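Local coordinates for protein alcohol oxidase (Myceliophthora thermophila, PDB 6F74) that binds FAD and probably uses it to oxidise an alcohol or related substrate with molecular oxygen, as a flavoprotein oxidase of the VAO type, at residues F48-L52 and L140-F144; P62-Y68 and C106-Y111; A325-L331 and F354-S358; I501-G505 and Q521-K526; Y551-Y556 and T580-E585. All blocks are in the same frame, centred on the assembly; numbering follows the deposited sequence.

Contact 1: F48-L52 and L140-F144; sequences FDKTL and LTLNF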
# COMPACT_ATOMS: atom_id res chain seq x y z
N PHE A 48 -11.07 -31.95 -4.17
CA PHE A 48 -10.87 -30.79 -3.29
C PHE A 48 -11.96 -29.73 -3.56
O PHE A 48 -12.53 -29.14 -2.61
CB PHE A 48 -9.42 -30.27 -3.46
CG PHE A 48 -9.10 -29.01 -2.67
CD1 PHE A 48 -9.46 -28.87 -1.34
CD2 PHE A 48 -8.41 -27.96 -3.29
CE1 PHE A 48 -9.16 -27.70 -0.64
CE2 PHE A 48 -8.09 -26.80 -2.59
CZ PHE A 48 -8.49 -26.67 -1.25
N ASP A 49 -12.31 -29.54 -4.83
CA ASP A 49 -13.44 -28.65 -5.20
C ASP A 49 -14.73 -29.10 -4.51
O ASP A 49 -15.45 -28.28 -3.98
CB ASP A 49 -13.63 -28.58 -6.73
CG ASP A 49 -14.67 -27.54 -7.17
OD1 ASP A 49 -14.70 -26.41 -6.64
OD2 ASP A 49 -15.47 -27.85 -8.08
N LYS A 50 -14.98 -30.40 -4.53
CA LYS A 50 -16.19 -31.01 -3.94
C LYS A 50 -16.26 -30.96 -2.42
O LYS A 50 -17.35 -30.83 -1.87
CB LYS A 50 -16.33 -32.45 -4.37
CG LYS A 50 -16.78 -32.57 -5.83
CD LYS A 50 -17.18 -34.00 -6.23
CE LYS A 50 -16.84 -34.32 -7.71
NZ LYS A 50 -17.50 -35.57 -8.18
N THR A 51 -15.13 -31.15 -1.75
CA THR A 51 -15.02 -30.93 -0.30
C THR A 51 -15.33 -29.49 0.08
O THR A 51 -16.05 -29.23 1.06
CB THR A 51 -13.59 -31.29 0.17
OG1 THR A 51 -13.25 -32.57 -0.35
CG2 THR A 51 -13.46 -31.34 1.66
N LEU A 52 -14.80 -28.54 -0.70
CA LEU A 52 -15.05 -27.11 -0.46
C LEU A 52 -16.51 -26.76 -0.67
O LEU A 52 -17.09 -26.01 0.11
CB LEU A 52 -14.22 -26.24 -1.38
CG LEU A 52 -12.71 -26.21 -1.09
CD1 LEU A 52 -11.95 -25.71 -2.33
CD2 LEU A 52 -12.43 -25.35 0.14
N LEU A 140 -9.45 -25.66 5.06
CA LEU A 140 -9.23 -26.68 4.04
C LEU A 140 -8.14 -26.27 3.02
O LEU A 140 -7.37 -27.11 2.54
CB LEU A 140 -10.53 -27.03 3.31
CG LEU A 140 -11.62 -27.78 4.08
CD1 LEU A 140 -12.99 -27.59 3.43
CD2 LEU A 140 -11.28 -29.27 4.20
N THR A 141 -8.09 -24.97 2.70
CA THR A 141 -7.12 -24.46 1.76
C THR A 141 -5.73 -24.51 2.37
O THR A 141 -4.81 -25.05 1.76
CB THR A 141 -7.49 -23.06 1.29
OG1 THR A 141 -8.81 -23.09 0.80
CG2 THR A 141 -6.52 -22.54 0.19
N LEU A 142 -5.60 -23.99 3.59
CA LEU A 142 -4.36 -24.07 4.33
C LEU A 142 -3.88 -25.52 4.36
O LEU A 142 -2.75 -25.80 3.92
CB LEU A 142 -4.52 -23.54 5.75
CG LEU A 142 -3.33 -23.70 6.71
CD1 LEU A 142 -2.08 -23.00 6.19
CD2 LEU A 142 -3.68 -23.17 8.07
N ASN A 143 -4.73 -26.43 4.84
CA ASN A 143 -4.36 -27.83 4.99
C ASN A 143 -3.95 -28.50 3.67
O ASN A 143 -2.95 -29.22 3.63
CB ASN A 143 -5.51 -28.64 5.65
CG ASN A 143 -5.70 -28.34 7.13
OD1 ASN A 143 -4.92 -27.62 7.72
ND2 ASN A 143 -6.74 -28.92 7.74
N PHE A 144 -4.71 -28.27 2.61
CA PHE A 144 -4.39 -28.82 1.29
C PHE A 144 -3.01 -28.32 0.79
O PHE A 144 -2.24 -29.09 0.26
CB PHE A 144 -5.52 -28.51 0.29
CG PHE A 144 -5.36 -29.16 -1.06
CD1 PHE A 144 -4.50 -28.61 -2.02
CD2 PHE A 144 -6.06 -30.31 -1.38
CE1 PHE A 144 -4.35 -29.19 -3.26
CE2 PHE A 144 -5.91 -30.91 -2.62
CZ PHE A 144 -5.06 -30.34 -3.56
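Phe48 and Phe144 stack with their faces displaced between two nearly antiparallel helices, 42-52 and 135-147, the second belonging to the FAD-binding domain of the VAO-type fold. The short helical segments run at 154° to each other, and their axes approach no closer than 11.5 Å, a spacing wide enough to hold a pair of aromatic rings. Phe48 gives up the most surface to the contact, followed by Leu140 and Phe144. The two phenyl rings form an offset (parallel-displaced) stack: their centroids are 4.1 Å apart and their planes only 12° off parallel. The offset sets Phe144 CD2 over the rim of the Phe48 ring, 3.5 Å from Phe48 CG. Both side chains leave their helices with CG anti to the backbone N (chi1 176° in Phe48), which carries each ring into the gap between the helices. Because of the displacement, the methylene of Phe144 also lies above the Phe48 ring, its CB making a CH-pi contact 4.0 Å from the ring centroid. The opposite face of Phe48 is covered from its own helix by Leu52 CD1, and its edge points at Thr141 CA. Val130 of strand 128-131 touches Phe48, Leu52 and Thr141, so this helix pair packs against the sheet of the domain. The hydroxyl of Thr141 is turned back to its own helix, bonded to Asp137 O. One turn away from the stack, Leu140 closes the other end with both its methyl groups: CD2 lies 3.9 Å from Thr51 CG2, and CD1 lies 4.0 Å from Leu52 CD2.

Contact 2: P62-Y68 and C106-Y111; sequences PIAQSCY and CAPVDY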
# COMPACT_ATOMS: atom_id res chain seq x y z
N PRO A 62 -5.16 -15.97 -16.99
CA PRO A 62 -4.67 -14.60 -17.17
C PRO A 62 -5.76 -13.65 -17.58
O PRO A 62 -6.57 -13.97 -18.43
CB PRO A 62 -3.62 -14.73 -18.29
CG PRO A 62 -3.21 -16.14 -18.30
CD PRO A 62 -4.34 -16.97 -17.67
N ILE A 63 -5.82 -12.49 -16.94
CA ILE A 63 -6.92 -11.53 -17.13
C ILE A 63 -7.21 -11.27 -18.59
O ILE A 63 -8.36 -11.34 -19.02
CB ILE A 63 -6.66 -10.23 -16.36
CG1 ILE A 63 -6.52 -10.47 -14.86
CG2 ILE A 63 -7.78 -9.23 -16.56
CD1 ILE A 63 -7.74 -11.03 -14.14
N ALA A 64 -6.14 -11.05 -19.36
CA ALA A 64 -6.27 -10.72 -20.78
C ALA A 64 -6.00 -11.87 -21.76
O ALA A 64 -5.58 -11.60 -22.92
CB ALA A 64 -5.34 -9.56 -21.09
N GLN A 65 -6.23 -13.12 -21.37
CA GLN A 65 -5.97 -14.27 -22.29
C GLN A 65 -6.81 -14.28 -23.57
O GLN A 65 -6.38 -14.82 -24.60
CB GLN A 65 -6.10 -15.62 -21.58
CG GLN A 65 -7.49 -15.90 -20.98
CD GLN A 65 -7.67 -17.33 -20.54
OE1 GLN A 65 -6.71 -18.09 -20.38
NE2 GLN A 65 -8.89 -17.67 -20.26
N SER A 66 -7.99 -13.67 -23.52
CA SER A 66 -8.85 -13.53 -24.69
C SER A 66 -8.27 -12.69 -25.83
O SER A 66 -8.77 -12.77 -26.96
CB SER A 66 -10.22 -12.98 -24.27
OG SER A 66 -10.14 -11.62 -23.89
N CYS A 67 -7.25 -11.90 -25.55
CA CYS A 67 -6.53 -11.11 -26.55
C CYS A 67 -5.55 -11.90 -27.41
O CYS A 67 -4.99 -11.34 -28.35
CB CYS A 67 -5.79 -9.93 -25.86
SG CYS A 67 -6.89 -8.73 -25.08
N TYR A 68 -5.32 -13.17 -27.08
CA TYR A 68 -4.27 -13.95 -27.72
C TYR A 68 -4.83 -15.17 -28.47
O TYR A 68 -5.86 -15.74 -28.10
CB TYR A 68 -3.22 -14.36 -26.67
CG TYR A 68 -2.54 -13.17 -26.02
CD1 TYR A 68 -3.18 -12.49 -24.98
CD2 TYR A 68 -1.30 -12.70 -26.47
CE1 TYR A 68 -2.58 -11.40 -24.37
CE2 TYR A 68 -0.67 -11.63 -25.85
CZ TYR A 68 -1.31 -10.97 -24.81
OH TYR A 68 -0.68 -9.89 -24.21
N CYS A 106 0.94 -11.02 -19.38
CA CYS A 106 -0.17 -11.17 -20.31
C CYS A 106 -0.87 -9.84 -20.48
O CYS A 106 -1.88 -9.57 -19.83
CB CYS A 106 -1.12 -12.27 -19.82
SG CYS A 106 -2.51 -12.56 -20.92
N ALA A 107 -0.31 -9.00 -21.34
CA ALA A 107 -0.78 -7.61 -21.50
C ALA A 107 -2.16 -7.57 -22.17
O ALA A 107 -2.44 -8.39 -23.04
CB ALA A 107 0.23 -6.81 -22.31
N PRO A 108 -3.03 -6.63 -21.76
CA PRO A 108 -4.18 -6.38 -22.62
C PRO A 108 -3.71 -5.79 -23.95
O PRO A 108 -2.73 -5.05 -23.96
CB PRO A 108 -5.00 -5.39 -21.83
CG PRO A 108 -4.01 -4.64 -21.03
CD PRO A 108 -2.97 -5.67 -20.65
N VAL A 109 -4.38 -6.17 -25.04
CA VAL A 109 -4.00 -5.69 -26.38
C VAL A 109 -5.10 -4.76 -26.86
O VAL A 109 -6.27 -5.15 -26.85
CB VAL A 109 -3.77 -6.85 -27.36
CG1 VAL A 109 -3.30 -6.33 -28.73
CG2 VAL A 109 -2.77 -7.82 -26.82
N ASP A 110 -4.72 -3.55 -27.26
CA ASP A 110 -5.66 -2.57 -27.78
C ASP A 110 -5.63 -2.65 -29.30
O ASP A 110 -4.85 -1.98 -29.96
CB ASP A 110 -5.32 -1.17 -27.25
CG ASP A 110 -6.34 -0.12 -27.62
OD1 ASP A 110 -7.31 -0.38 -28.37
OD2 ASP A 110 -6.13 1.00 -27.14
N TYR A 111 -6.49 -3.52 -29.84
CA TYR A 111 -6.54 -3.76 -31.27
C TYR A 111 -7.04 -2.53 -32.04
O TYR A 111 -6.53 -2.26 -33.14
CB TYR A 111 -7.42 -4.97 -31.62
CG TYR A 111 -6.75 -6.30 -31.34
CD1 TYR A 111 -5.80 -6.83 -32.23
CD2 TYR A 111 -7.04 -7.02 -30.18
CE1 TYR A 111 -5.18 -8.04 -31.97
CE2 TYR A 111 -6.43 -8.23 -29.91
CZ TYR A 111 -5.50 -8.74 -30.80
OH TYR A 111 -4.90 -9.93 -30.50
O HOH W 1 -3.58 -10.35 -17.89
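A type I beta turn, Pro62 to Gln65, leads into a short 3-10 segment in the loop after strand 57-59, and this loop packs on the extended chain 106-111; each side carries one cysteine of a separate disulfide. Cys67 is joined to Cys78 and Cys106 to Cys120, so two covalent links border the contact. Between them, two tyrosines reach across in opposite senses, each giving its hydroxyl proton to a backbone carbonyl of the other segment. Tyr68 OH bonds to Ala107 O at 2.6 Å, in the carbonyl plane and on a lone pair, with a C=O...O angle of 123°. Tyr111 OH meets Cys67 O, also at 2.6 Å, but more nearly end-on, at 155°. The sulfur of Cys106, anti to its own backbone N (chi1 -179°), extends between Pro62 CB and the Tyr68 ring. It stands 4.6 Å from the ring centroid in an oblique sulfur-aromatic contact. Val109 CG2 packs 3.8 Å from Cys67 CB, while its other methyl, CG1, lies over the centre of the Tyr111 ring. A bridging water completes the join, accepting from Ala64 N at 3.0 Å and donating to Cys106 O at 2.7 Å.

Contact 3: A325-L331 and F354-S358; sequences AENKDLL and FWFRS
Asn327 donates to the backbone of Arg357, and Arg357 turns its guanidinium back to Glu326 O, fastening the start of helix 328-346 to the end of strand 349-356. The sounder bond runs from Asn327 ND2 to Arg357 O, 3.0 Å long, with an N-H...O angle of 144°. The acceptor lies close to the plane of the Asn327 amide, whereas the nitrogen is tilted 15° from the carbonyl plane. Asn327 occupies the N-cap position, yet its side chain makes no capping bond; the amide is turned to the strand end instead. From the strand side Arg357 NH1 approaches Glu326 O at 2.6 Å, at the guanidinium edge, but the strongly bent N-H...O geometry makes this a weak bond. Arg357 has the most surface buried here. The bend at chi2 sets its CD 3.1 Å from Ala325 O, and the bend at chi3 turns the guanidinium toward Glu326 O. The charge is answered beyond the two segments: NH2 forms a salt bridge with Glu456, and NE donates to Gly460 O. Thus one arginine ties the loop before a helix to helix 448-458 and the loop that follows it.

Apolar packing adjoins this polar centre. Leu331 CD1 lies over one face of the guanidinium, 3.7 Å from Arg357 NH1, and its other methyl, CD2, meets Trp355 CZ3, also at 3.7 Å. Leu330 CD2 rests 3.8 Å from Phe356 O, and the same side chain touches Ile318 of strand 311-320. These leucines lay the helix against the large antiparallel sheet, an alpha+beta layer as in the substrate domain of VAO-type flavoproteins.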
# COMPACT_ATOMS: atom_id res chain seq x y z
N ALA A 325 13.34 23.16 -19.39
CA ALA A 325 13.68 21.77 -19.06
C ALA A 325 14.31 21.67 -17.67
O ALA A 325 14.00 20.77 -16.92
CB ALA A 325 14.63 21.22 -20.11
N GLU A 326 15.17 22.62 -17.32
CA GLU A 326 15.78 22.67 -15.99
C GLU A 326 14.75 23.00 -14.87
O GLU A 326 14.84 22.44 -13.77
CB GLU A 326 16.91 23.69 -15.97
CG GLU A 326 17.71 23.73 -14.66
CD GLU A 326 18.89 24.65 -14.69
OE1 GLU A 326 19.45 24.89 -15.82
OE2 GLU A 326 19.38 25.02 -13.60
N ASN A 327 13.80 23.91 -15.15
CA ASN A 327 12.80 24.38 -14.18
C ASN A 327 13.42 24.75 -12.83
O ASN A 327 12.91 24.38 -11.77
CB ASN A 327 11.65 23.36 -14.02
CG ASN A 327 10.37 23.80 -14.73
OD1 ASN A 327 10.16 24.95 -14.99
ND2 ASN A 327 9.50 22.86 -14.98
N LYS A 328 14.50 25.51 -12.90
CA LYS A 328 15.27 25.87 -11.72
C LYS A 328 14.38 26.53 -10.63
O LYS A 328 14.42 26.08 -9.49
CB LYS A 328 16.44 26.75 -12.09
CG LYS A 328 17.41 26.96 -10.95
CD LYS A 328 18.49 27.97 -11.29
CE LYS A 328 19.24 28.40 -10.03
NZ LYS A 328 18.32 28.95 -8.96
N ASP A 329 13.58 27.53 -11.00
CA ASP A 329 12.77 28.27 -10.01
C ASP A 329 11.68 27.43 -9.34
O ASP A 329 11.47 27.52 -8.15
CB ASP A 329 12.10 29.50 -10.63
CG ASP A 329 13.09 30.52 -11.17
OD1 ASP A 329 14.14 30.80 -10.56
OD2 ASP A 329 12.79 31.04 -12.24
N LEU A 330 10.99 26.62 -10.14
CA LEU A 330 10.00 25.67 -9.63
C LEU A 330 10.58 24.74 -8.59
O LEU A 330 9.99 24.49 -7.54
CB LEU A 330 9.38 24.82 -10.76
CG LEU A 330 8.40 23.74 -10.26
CD1 LEU A 330 7.22 24.39 -9.52
CD2 LEU A 330 7.92 22.85 -11.38
N LEU A 331 11.73 24.19 -8.91
CA LEU A 331 12.38 23.23 -8.02
C LEU A 331 12.97 23.91 -6.80
O LEU A 331 12.98 23.32 -5.74
CB LEU A 331 13.42 22.39 -8.76
CG LEU A 331 12.97 21.44 -9.89
CD1 LEU A 331 14.04 20.43 -10.28
CD2 LEU A 331 11.70 20.67 -9.57
N PHE A 354 1.92 16.61 -4.87
CA PHE A 354 2.27 15.94 -6.12
C PHE A 354 3.01 16.94 -6.98
O PHE A 354 2.58 18.07 -7.07
CB PHE A 354 0.99 15.53 -6.88
CG PHE A 354 0.13 14.55 -6.14
CD1 PHE A 354 -0.79 14.98 -5.18
CD2 PHE A 354 0.23 13.18 -6.38
CE1 PHE A 354 -1.59 14.07 -4.48
CE2 PHE A 354 -0.58 12.28 -5.69
CZ PHE A 354 -1.49 12.72 -4.74
N TRP A 355 4.08 16.52 -7.64
CA TRP A 355 4.82 17.45 -8.46
C TRP A 355 5.62 16.76 -9.55
O TRP A 355 5.95 15.56 -9.45
CB TRP A 355 5.72 18.36 -7.60
CG TRP A 355 6.87 17.68 -6.83
CD1 TRP A 355 6.83 17.19 -5.58
CD2 TRP A 355 8.23 17.50 -7.28
NE1 TRP A 355 8.05 16.67 -5.21
CE2 TRP A 355 8.94 16.87 -6.24
CE3 TRP A 355 8.90 17.81 -8.47
CZ2 TRP A 355 10.28 16.51 -6.36
CZ3 TRP A 355 10.25 17.45 -8.58
CH2 TRP A 355 10.92 16.82 -7.53
N PHE A 356 5.94 17.55 -10.57
CA PHE A 356 6.57 17.07 -11.78
C PHE A 356 7.51 18.15 -12.26
O PHE A 356 7.11 19.32 -12.39
CB PHE A 356 5.54 16.82 -12.91
CG PHE A 356 4.70 15.61 -12.68
CD1 PHE A 356 5.14 14.37 -13.09
CD2 PHE A 356 3.46 15.73 -12.03
CE1 PHE A 356 4.37 13.23 -12.85
CE2 PHE A 356 2.70 14.59 -11.79
CZ PHE A 356 3.15 13.35 -12.20
N ARG A 357 8.73 17.77 -12.55
CA ARG A 357 9.66 18.64 -13.28
C ARG A 357 9.21 18.85 -14.71
O ARG A 357 9.34 19.92 -15.27
CB ARG A 357 11.06 18.05 -13.32
CG ARG A 357 12.06 19.15 -13.67
CD ARG A 357 13.14 18.78 -14.66
NE ARG A 357 14.23 18.10 -14.00
CZ ARG A 357 15.33 18.67 -13.52
NH1 ARG A 357 15.58 19.97 -13.64
NH2 ARG A 357 16.22 17.86 -12.91
N SER A 358 8.70 17.79 -15.31
CA SER A 358 8.12 17.86 -16.65
C SER A 358 7.02 16.83 -16.71
O SER A 358 7.15 15.76 -16.10
CB SER A 358 9.19 17.53 -17.70
OG SER A 358 9.50 16.15 -17.59

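Contact 4: I501-G505 and Q521-K526; sequences ISGQG and QVTHVK
Lys526 NZ is gripped by two oxygens, Gln504 OE1 and Ser466 OG, where helix 512-533 crosses strand 498-503 of the seven-stranded antiparallel sheet. The bond to Gln504 OE1 is 3.0 Å long and arrives from above the carbonyl plane, 38° out of it. A final bend of the lysine chain (chi4 73°), after extended chi2 and chi3, swings the ammonium nitrogen to this oxygen. The two neutral oxygens would be expected to ease the burial of the lysine charge. Gln504 NE2 has a weak hydrogen bond to Glu464 OE1, which lends the glutamine a second tie.

The methylenes of Lys526 pass Ser502, whose OG lies 3.3 Å from Lys526 CE. That hydroxyl is hydrogen-bonded to Asn468 OD1 on the neighbouring strand, so the serine has a polar partner within the sheet. Gln504, extended beyond CG, crosses obliquely to Gln521: their amide planes stand 54° apart, and Gln504 OE1 comes within 3.3 Å of Gln521 CB. Beside them Val522 CG2 lies 4.0 Å from both Gln504 N and Gln504 CG. The helix widens into a pi-type turn here, marked by Lys526 N reaching Gln521 O, five residues back, at 2.8 Å, while Val525 N still reaches the same oxygen at 3.2 Å.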
# COMPACT_ATOMS: atom_id res chain seq x y z
N ILE A 501 7.97 9.91 -1.88
CA ILE A 501 7.93 8.80 -2.82
C ILE A 501 8.32 9.34 -4.20
O ILE A 501 7.82 10.37 -4.63
CB ILE A 501 6.54 8.18 -2.87
CG1 ILE A 501 6.21 7.62 -1.50
CG2 ILE A 501 6.45 7.09 -3.93
CD1 ILE A 501 4.87 6.95 -1.36
N SER A 502 9.23 8.64 -4.86
CA SER A 502 9.66 9.00 -6.22
C SER A 502 9.65 7.73 -7.06
O SER A 502 10.07 6.69 -6.60
CB SER A 502 11.05 9.63 -6.20
OG SER A 502 11.45 10.09 -7.48
N GLY A 503 9.15 7.81 -8.28
CA GLY A 503 9.04 6.59 -9.12
C GLY A 503 9.01 6.89 -10.60
O GLY A 503 8.94 8.05 -11.00
N GLN A 504 9.08 5.83 -11.42
CA GLN A 504 8.92 5.92 -12.87
C GLN A 504 8.15 4.70 -13.35
O GLN A 504 8.17 3.66 -12.71
CB GLN A 504 10.27 5.91 -13.62
CG GLN A 504 11.33 6.74 -12.97
CD GLN A 504 12.64 6.79 -13.77
OE1 GLN A 504 13.66 7.19 -13.23
NE2 GLN A 504 12.60 6.36 -15.03
N GLY A 505 7.53 4.84 -14.51
CA GLY A 505 6.83 3.74 -15.18
C GLY A 505 7.69 3.02 -16.21
O GLY A 505 8.76 3.52 -16.61
N GLN A 521 17.40 3.21 -12.02
CA GLN A 521 17.17 4.63 -11.77
C GLN A 521 16.41 4.83 -10.46
O GLN A 521 16.79 5.67 -9.67
CB GLN A 521 16.40 5.29 -12.92
CG GLN A 521 17.18 5.38 -14.26
CD GLN A 521 18.49 6.12 -14.15
OE1 GLN A 521 18.51 7.28 -13.78
NE2 GLN A 521 19.59 5.45 -14.46
N VAL A 522 15.35 4.06 -10.23
CA VAL A 522 14.54 4.20 -9.03
C VAL A 522 15.33 3.84 -7.78
O VAL A 522 15.33 4.62 -6.81
CB VAL A 522 13.25 3.39 -9.11
CG1 VAL A 522 12.45 3.47 -7.81
CG2 VAL A 522 12.38 3.95 -10.25
N THR A 523 16.00 2.70 -7.79
CA THR A 523 16.73 2.23 -6.60
C THR A 523 18.03 3.00 -6.34
O THR A 523 18.24 3.48 -5.22
CB THR A 523 17.03 0.71 -6.68
OG1 THR A 523 15.80 -0.05 -6.75
CG2 THR A 523 17.85 0.25 -5.44
N HIS A 524 18.89 3.10 -7.36
CA HIS A 524 20.26 3.58 -7.18
C HIS A 524 20.55 5.02 -7.57
O HIS A 524 21.64 5.49 -7.29
CB HIS A 524 21.25 2.66 -7.93
CG HIS A 524 21.24 1.24 -7.44
ND1 HIS A 524 21.71 0.89 -6.19
CD2 HIS A 524 20.80 0.11 -8.01
CE1 HIS A 524 21.58 -0.41 -6.02
NE2 HIS A 524 21.02 -0.91 -7.11
N VAL A 525 19.61 5.69 -8.24
CA VAL A 525 19.68 7.15 -8.47
C VAL A 525 18.66 7.87 -7.57
O VAL A 525 19.04 8.65 -6.69
CB VAL A 525 19.51 7.49 -9.97
CG1 VAL A 525 19.57 9.00 -10.20
CG2 VAL A 525 20.62 6.83 -10.80
N LYS A 526 17.38 7.57 -7.74
CA LYS A 526 16.33 8.23 -6.94
C LYS A 526 16.44 7.85 -5.45
O LYS A 526 16.67 8.71 -4.61
CB LYS A 526 14.94 7.93 -7.50
CG LYS A 526 14.56 8.79 -8.70
CD LYS A 526 13.36 8.27 -9.47
CE LYS A 526 12.77 9.34 -10.38
NZ LYS A 526 13.60 9.64 -11.58

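Contact 5: Y551-Y556 and T580-E585; sequences YIDAFY and TCVGAE
Tyr556 and Tyr551 take different first torsions to reach Thr580. In Tyr556, CG stands beside the backbone N, anti to the carbonyl carbon (chi1 -51°), and the ring extends toward the loop; in Tyr551, CG sits between the backbone N and the carbonyl carbon (chi1 80°), which lays the ring alongside Thr580. From there Tyr556 OH donates to Thr580 O at 2.7 Å, tilted 29° from the carbonyl plane. A water donates to the same hydroxyl oxygen at 2.8 Å and to Thr580 OG1 at 3.0 Å, so the phenol is held by two bonds and the threonine is gripped at both its oxygens.

Neighbours flank the rings. Val582 CG2 sits over one face of Tyr556, 3.7 Å from its centroid in a CH-pi contact, while Phe555 CB covers the opposite face. Tyr551 CE1 comes 3.3 Å from Thr580 O; Ile552 CG1 lies over one face of the Tyr551 ring and Thr580 CG2, more distantly, over the other. Phe555 turns its edge to Thr580 OG1. At the outer end Ile552 CD1 packs 3.9 Å from Glu585 CD; the carboxylate finds its polar partner beyond the segments, OE2 being hydrogen-bonded to Tyr560 OH.

Cys581 opens a type II turn to Ala584 and is bound to Cys578 by a disulfide. Its side chain is about 5 Å from the FAD, and that of Thr580 about 4 Å from the side chain of the FAD-binding Arg164. A short helix clasped to a cofactor-side loop, both in the berberine-like C-terminal region, thus borders the flavin site of this oxidase family.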
# COMPACT_ATOMS: atom_id res chain seq x y z
N TYR A 551 16.58 -3.38 1.65
CA TYR A 551 15.15 -3.29 1.98
C TYR A 551 14.82 -3.69 3.39
O TYR A 551 13.88 -3.17 3.93
CB TYR A 551 14.25 -4.11 1.02
CG TYR A 551 14.21 -5.60 1.32
CD1 TYR A 551 13.31 -6.14 2.28
CD2 TYR A 551 15.05 -6.47 0.66
CE1 TYR A 551 13.30 -7.51 2.56
CE2 TYR A 551 15.02 -7.85 0.92
CZ TYR A 551 14.17 -8.36 1.87
OH TYR A 551 14.19 -9.70 2.15
N ILE A 552 15.56 -4.62 3.99
CA ILE A 552 15.24 -5.08 5.36
C ILE A 552 15.30 -3.88 6.31
O ILE A 552 14.37 -3.61 7.11
CB ILE A 552 16.20 -6.23 5.81
CG1 ILE A 552 15.79 -7.53 5.14
CG2 ILE A 552 16.23 -6.37 7.34
CD1 ILE A 552 16.68 -8.76 5.34
N ASP A 553 16.41 -3.18 6.21
CA ASP A 553 16.66 -1.94 6.97
C ASP A 553 15.60 -0.88 6.71
O ASP A 553 15.00 -0.32 7.64
CB ASP A 553 18.03 -1.38 6.56
CG ASP A 553 18.83 -0.93 7.70
OD1 ASP A 553 18.43 0.02 8.40
OD2 ASP A 553 19.89 -1.54 7.91
N ALA A 554 15.37 -0.62 5.43
CA ALA A 554 14.39 0.37 4.98
C ALA A 554 13.00 0.06 5.53
O ALA A 554 12.37 0.91 6.14
CB ALA A 554 14.36 0.41 3.47
N PHE A 555 12.57 -1.17 5.35
CA PHE A 555 11.19 -1.56 5.61
C PHE A 555 10.89 -1.73 7.10
O PHE A 555 9.86 -1.27 7.58
CB PHE A 555 10.88 -2.87 4.84
CG PHE A 555 10.63 -2.69 3.35
CD1 PHE A 555 11.00 -1.53 2.64
CD2 PHE A 555 10.01 -3.73 2.64
CE1 PHE A 555 10.76 -1.43 1.27
CE2 PHE A 555 9.76 -3.62 1.28
CZ PHE A 555 10.15 -2.46 0.59
N TYR A 556 11.80 -2.37 7.82
CA TYR A 556 11.59 -2.82 9.20
C TYR A 556 12.46 -2.12 10.25
O TYR A 556 12.06 -2.01 11.42
CB TYR A 556 11.80 -4.35 9.26
CG TYR A 556 10.99 -5.06 8.20
CD1 TYR A 556 9.61 -5.06 8.24
CD2 TYR A 556 11.61 -5.69 7.13
CE1 TYR A 556 8.86 -5.70 7.25
CE2 TYR A 556 10.86 -6.32 6.14
CZ TYR A 556 9.48 -6.31 6.22
OH TYR A 556 8.73 -6.94 5.24
N THR A 580 9.97 -10.01 0.09
CA THR A 580 10.36 -8.92 1.00
C THR A 580 9.77 -9.02 2.41
O THR A 580 10.15 -8.21 3.27
CB THR A 580 10.05 -7.47 0.51
OG1 THR A 580 8.65 -7.17 0.62
CG2 THR A 580 10.55 -7.21 -0.90
N CYS A 581 8.87 -9.96 2.67
CA CYS A 581 8.26 -10.09 3.99
C CYS A 581 9.33 -10.57 4.96
O CYS A 581 10.42 -11.03 4.55
CB CYS A 581 7.04 -11.03 3.97
SG CYS A 581 5.74 -10.45 2.86
N VAL A 582 9.05 -10.39 6.25
CA VAL A 582 10.04 -10.73 7.26
C VAL A 582 10.38 -12.22 7.12
O VAL A 582 9.46 -13.08 7.02
CB VAL A 582 9.50 -10.41 8.67
CG1 VAL A 582 10.34 -11.05 9.74
CG2 VAL A 582 9.44 -8.89 8.86
N GLY A 583 11.68 -12.52 7.08
CA GLY A 583 12.15 -13.90 6.92
C GLY A 583 12.31 -14.41 5.52
O GLY A 583 12.79 -15.52 5.35
N ALA A 584 11.95 -13.61 4.51
CA ALA A 584 11.95 -14.04 3.12
C ALA A 584 13.33 -14.37 2.58
O ALA A 584 13.46 -15.13 1.63
CB ALA A 584 11.27 -12.99 2.24
N GLU A 585 14.36 -13.80 3.19
CA GLU A 585 15.75 -14.08 2.84
C GLU A 585 16.20 -15.51 3.09
O GLU A 585 17.29 -15.91 2.63
CB GLU A 585 16.70 -13.11 3.57
CG GLU A 585 16.79 -13.28 5.09
CD GLU A 585 15.76 -12.50 5.89
OE1 GLU A 585 14.66 -12.11 5.37
OE2 GLU A 585 16.08 -12.29 7.08
O HOH W 2 7.02 -6.67 3.03

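Along the chain, contact 2 falls between the two halves of contact 1, and contacts 3, 4 and 5 then follow in series. Contacts 1 and 3 lie on opposite sides of the chain's centre, with centres 55 Å apart, so the set spans the molecule from the FAD-binding domain to the large antiparallel sheet. Contacts 3 and 4 both reach that seven-stranded sheet, through strands 349-356 and 498-503; their centres are 16 Å apart and their nearest atoms about 6 Å. Helix 551-556 of contact 5 follows helix 512-533 of contact 4, and the nearest atoms of contacts 4 and 5 are about 8 Å apart. Contact 5, with the Cys581 side chain about 5 Å from the FAD, lies beside the cofactor.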